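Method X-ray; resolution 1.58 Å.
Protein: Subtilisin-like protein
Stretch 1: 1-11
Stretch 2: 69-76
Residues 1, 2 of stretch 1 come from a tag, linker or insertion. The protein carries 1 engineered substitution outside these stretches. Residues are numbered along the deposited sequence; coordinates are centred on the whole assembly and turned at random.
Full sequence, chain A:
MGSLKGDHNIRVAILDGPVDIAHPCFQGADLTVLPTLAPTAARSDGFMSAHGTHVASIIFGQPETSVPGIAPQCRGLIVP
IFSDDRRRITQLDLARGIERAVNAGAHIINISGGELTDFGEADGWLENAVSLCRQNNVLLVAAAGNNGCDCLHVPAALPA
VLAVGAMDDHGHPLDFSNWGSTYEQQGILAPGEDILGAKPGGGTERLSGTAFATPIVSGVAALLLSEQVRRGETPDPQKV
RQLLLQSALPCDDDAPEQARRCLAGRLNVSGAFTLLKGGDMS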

# COMPACT_ATOMS: atom_id res chain seq x y z
N MET A 1 -6.05 7.38 -13.41
CA MET A 1 -7.36 7.28 -12.69
C MET A 1 -8.28 8.42 -13.02
O MET A 1 -9.36 8.56 -12.42
CB MET A 1 -7.16 7.21 -11.19
CG MET A 1 -6.67 5.86 -10.69
SD MET A 1 -7.21 4.52 -11.76
CE MET A 1 -5.72 4.31 -12.73
N GLY A 2 -7.87 9.23 -14.00
CA GLY A 2 -8.73 10.26 -14.54
C GLY A 2 -9.30 11.14 -13.46
O GLY A 2 -8.55 11.70 -12.65
N SER A 3 -10.63 11.25 -13.42
CA SER A 3 -11.30 12.21 -12.55
C SER A 3 -11.77 11.62 -11.22
O SER A 3 -12.37 12.32 -10.42
CB SER A 3 -12.48 12.85 -13.29
OG SER A 3 -13.45 11.89 -13.65
N LEU A 4 -11.49 10.34 -10.96
CA LEU A 4 -11.88 9.73 -9.70
C LEU A 4 -10.92 10.19 -8.62
O LEU A 4 -9.69 10.20 -8.84
CB LEU A 4 -11.84 8.21 -9.79
CG LEU A 4 -12.74 7.58 -10.83
CD1 LEU A 4 -12.71 6.07 -10.60
CD2 LEU A 4 -14.14 8.14 -10.75
N LYS A 5 -11.44 10.56 -7.47
CA LYS A 5 -10.58 11.14 -6.43
C LYS A 5 -10.71 10.52 -5.07
O LYS A 5 -9.91 10.80 -4.20
CB LYS A 5 -10.86 12.63 -6.32
CG LYS A 5 -10.44 13.40 -7.56
CD LYS A 5 -10.86 14.86 -7.46
CE LYS A 5 -10.52 15.61 -8.74
NZ LYS A 5 -11.20 16.93 -8.80
N GLY A 6 -11.73 9.70 -4.87
CA GLY A 6 -11.94 9.06 -3.59
C GLY A 6 -13.01 9.74 -2.77
O GLY A 6 -13.52 10.79 -3.12
N ASP A 7 -13.33 9.10 -1.65
CA ASP A 7 -14.39 9.53 -0.75
C ASP A 7 -13.75 9.72 0.63
O ASP A 7 -13.02 8.85 1.09
CB ASP A 7 -15.48 8.44 -0.72
CG ASP A 7 -16.71 8.84 0.09
OD1 ASP A 7 -16.57 9.19 1.26
OD2 ASP A 7 -17.84 8.78 -0.43
N HIS A 8 -14.05 10.84 1.29
CA HIS A 8 -13.44 11.12 2.58
C HIS A 8 -13.87 10.15 3.66
O HIS A 8 -13.24 10.10 4.70
CB HIS A 8 -13.67 12.57 3.01
CG HIS A 8 -15.09 12.88 3.42
ND1 HIS A 8 -15.95 13.53 2.62
CD2 HIS A 8 -15.76 12.68 4.63
CE1 HIS A 8 -17.12 13.70 3.26
NE2 HIS A 8 -17.00 13.18 4.49
N ASN A 9 -14.93 9.38 3.43
CA ASN A 9 -15.35 8.34 4.38
C ASN A 9 -14.48 7.07 4.36
O ASN A 9 -14.61 6.22 5.23
CB ASN A 9 -16.81 7.96 4.15
CG ASN A 9 -17.76 9.09 4.49
OD1 ASN A 9 -18.52 9.58 3.65
ND2 ASN A 9 -17.72 9.51 5.74
N ILE A 10 -13.58 6.97 3.38
CA ILE A 10 -12.64 5.85 3.31
C ILE A 10 -11.31 6.27 3.90
O ILE A 10 -10.74 7.28 3.50
CB ILE A 10 -12.46 5.37 1.85
CG1 ILE A 10 -13.81 4.91 1.31
CG2 ILE A 10 -11.40 4.27 1.74
CD1 ILE A 10 -14.50 3.81 2.11
N ARG A 11 -10.82 5.47 4.84
CA ARG A 11 -9.59 5.75 5.57
C ARG A 11 -8.47 4.82 5.16
O ARG A 11 -8.62 3.60 5.21
CB ARG A 11 -9.85 5.65 7.08
CG ARG A 11 -10.84 6.69 7.56
CD ARG A 11 -11.33 6.42 8.97
NE ARG A 11 -12.34 5.35 9.06
CZ ARG A 11 -13.64 5.46 8.81
NH1 ARG A 11 -14.21 6.61 8.41
NH2 ARG A 11 -14.40 4.38 8.96
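Stretch 2 69-76: GIAPQCRG

Stretch 2 runs alongside stretch 1 in the same direction: the CA pairs Lys-5/Ala-71 (4.9 Å), Gly-6/Gln-73 (4.9 Å), His-8/Cys-74 (4.3 Å) and Arg-11/Arg-75 (4.8 Å) advance together. The last pair forms a parallel beta bridge. Before it, both chains turn: Ala-71 to Cys-74 is a type I turn closed by Cys-74 N to Ala-71 O (3.2 Å), and Asp-7 to Ile-10 is another, closed by Ile-10 N to Asp-7 O (3.0 Å).

Two backbone hydrogen bonds fix the register, Gln-73 N to Lys-5 O (2.9 Å, 159° at the hydrogen) and Arg-75 N to Ile-10 O (3.0 Å, 143°). Between them, Cys-74 CA approaches Asp-7 O at 3.5 Å with a nearly straight C-H...O angle of 162°.

At Gly-6, phi/psi of 100°/173° suits glycine, and an ideal CB would lie 2.7 Å from Cys-74 SG, a clash. Cys-74 SG also packs 4.1 Å from Ile-10 CB. Lys-5 CD lies 3.3 Å from Gln-73 NE2, while Met-1, a tag residue, places CG 4.1 Å from Ile-70 CG2. Arg-11 and Arg-75 share one sheet face, with Arg-11 CG over the Arg-75 guanidinium. A water donates to His-8 O (3.0 Å) and accepts from Arg-11 NH1 (2.8 Å) and, weakly, Arg-75 NH1 (3.4 Å).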

# COMPACT_ATOMS: atom_id res chain seq x y z
N GLY A 69 -1.81 12.55 -6.66
CA GLY A 69 -2.01 11.27 -6.00
C GLY A 69 -3.19 10.52 -6.59
O GLY A 69 -3.98 11.07 -7.34
N ILE A 70 -3.29 9.26 -6.22
CA ILE A 70 -4.34 8.38 -6.72
C ILE A 70 -5.68 8.56 -6.02
O ILE A 70 -6.74 8.48 -6.67
CB ILE A 70 -3.87 6.92 -6.62
CG1 ILE A 70 -2.70 6.69 -7.57
CG2 ILE A 70 -5.01 5.94 -6.89
CD1 ILE A 70 -1.95 5.40 -7.32
N ALA A 71 -5.67 8.83 -4.72
CA ALA A 71 -6.91 8.94 -3.95
C ALA A 71 -6.83 10.16 -3.05
O ALA A 71 -6.91 10.06 -1.84
CB ALA A 71 -7.17 7.65 -3.17
N PRO A 72 -6.70 11.34 -3.67
CA PRO A 72 -6.43 12.55 -2.91
C PRO A 72 -7.52 12.96 -1.95
O PRO A 72 -7.25 13.75 -1.04
CB PRO A 72 -6.26 13.62 -4.00
CG PRO A 72 -6.98 13.09 -5.18
CD PRO A 72 -6.74 11.61 -5.12
N GLN A 73 -8.76 12.50 -2.16
CA GLN A 73 -9.87 12.88 -1.29
C GLN A 73 -10.15 11.90 -0.16
O GLN A 73 -10.99 12.17 0.70
CB GLN A 73 -11.13 13.11 -2.12
CG GLN A 73 -11.06 14.40 -2.90
CD GLN A 73 -12.36 14.74 -3.58
OE1 GLN A 73 -13.42 14.22 -3.22
NE2 GLN A 73 -12.30 15.62 -4.57
N CYS A 74 -9.46 10.77 -0.12
CA CYS A 74 -9.67 9.84 0.98
C CYS A 74 -9.00 10.41 2.23
O CYS A 74 -8.10 11.25 2.13
CB CYS A 74 -9.09 8.46 0.64
SG CYS A 74 -10.05 7.59 -0.62
N ARG A 75 -9.42 9.96 3.40
CA ARG A 75 -8.77 10.36 4.65
C ARG A 75 -7.54 9.52 4.91
O ARG A 75 -7.59 8.28 4.83
CB ARG A 75 -9.76 10.21 5.81
CG ARG A 75 -10.63 11.43 6.04
CD ARG A 75 -11.20 11.40 7.45
NE ARG A 75 -10.13 11.34 8.46
CZ ARG A 75 -10.23 10.79 9.67
NH1 ARG A 75 -11.37 10.22 10.07
NH2 ARG A 75 -9.18 10.80 10.48
N GLY A 76 -6.41 10.18 5.19
CA GLY A 76 -5.14 9.51 5.42
C GLY A 76 -4.83 9.43 6.90
O GLY A 76 -4.99 10.42 7.64
O HOH W 1 -13.33 9.15 7.51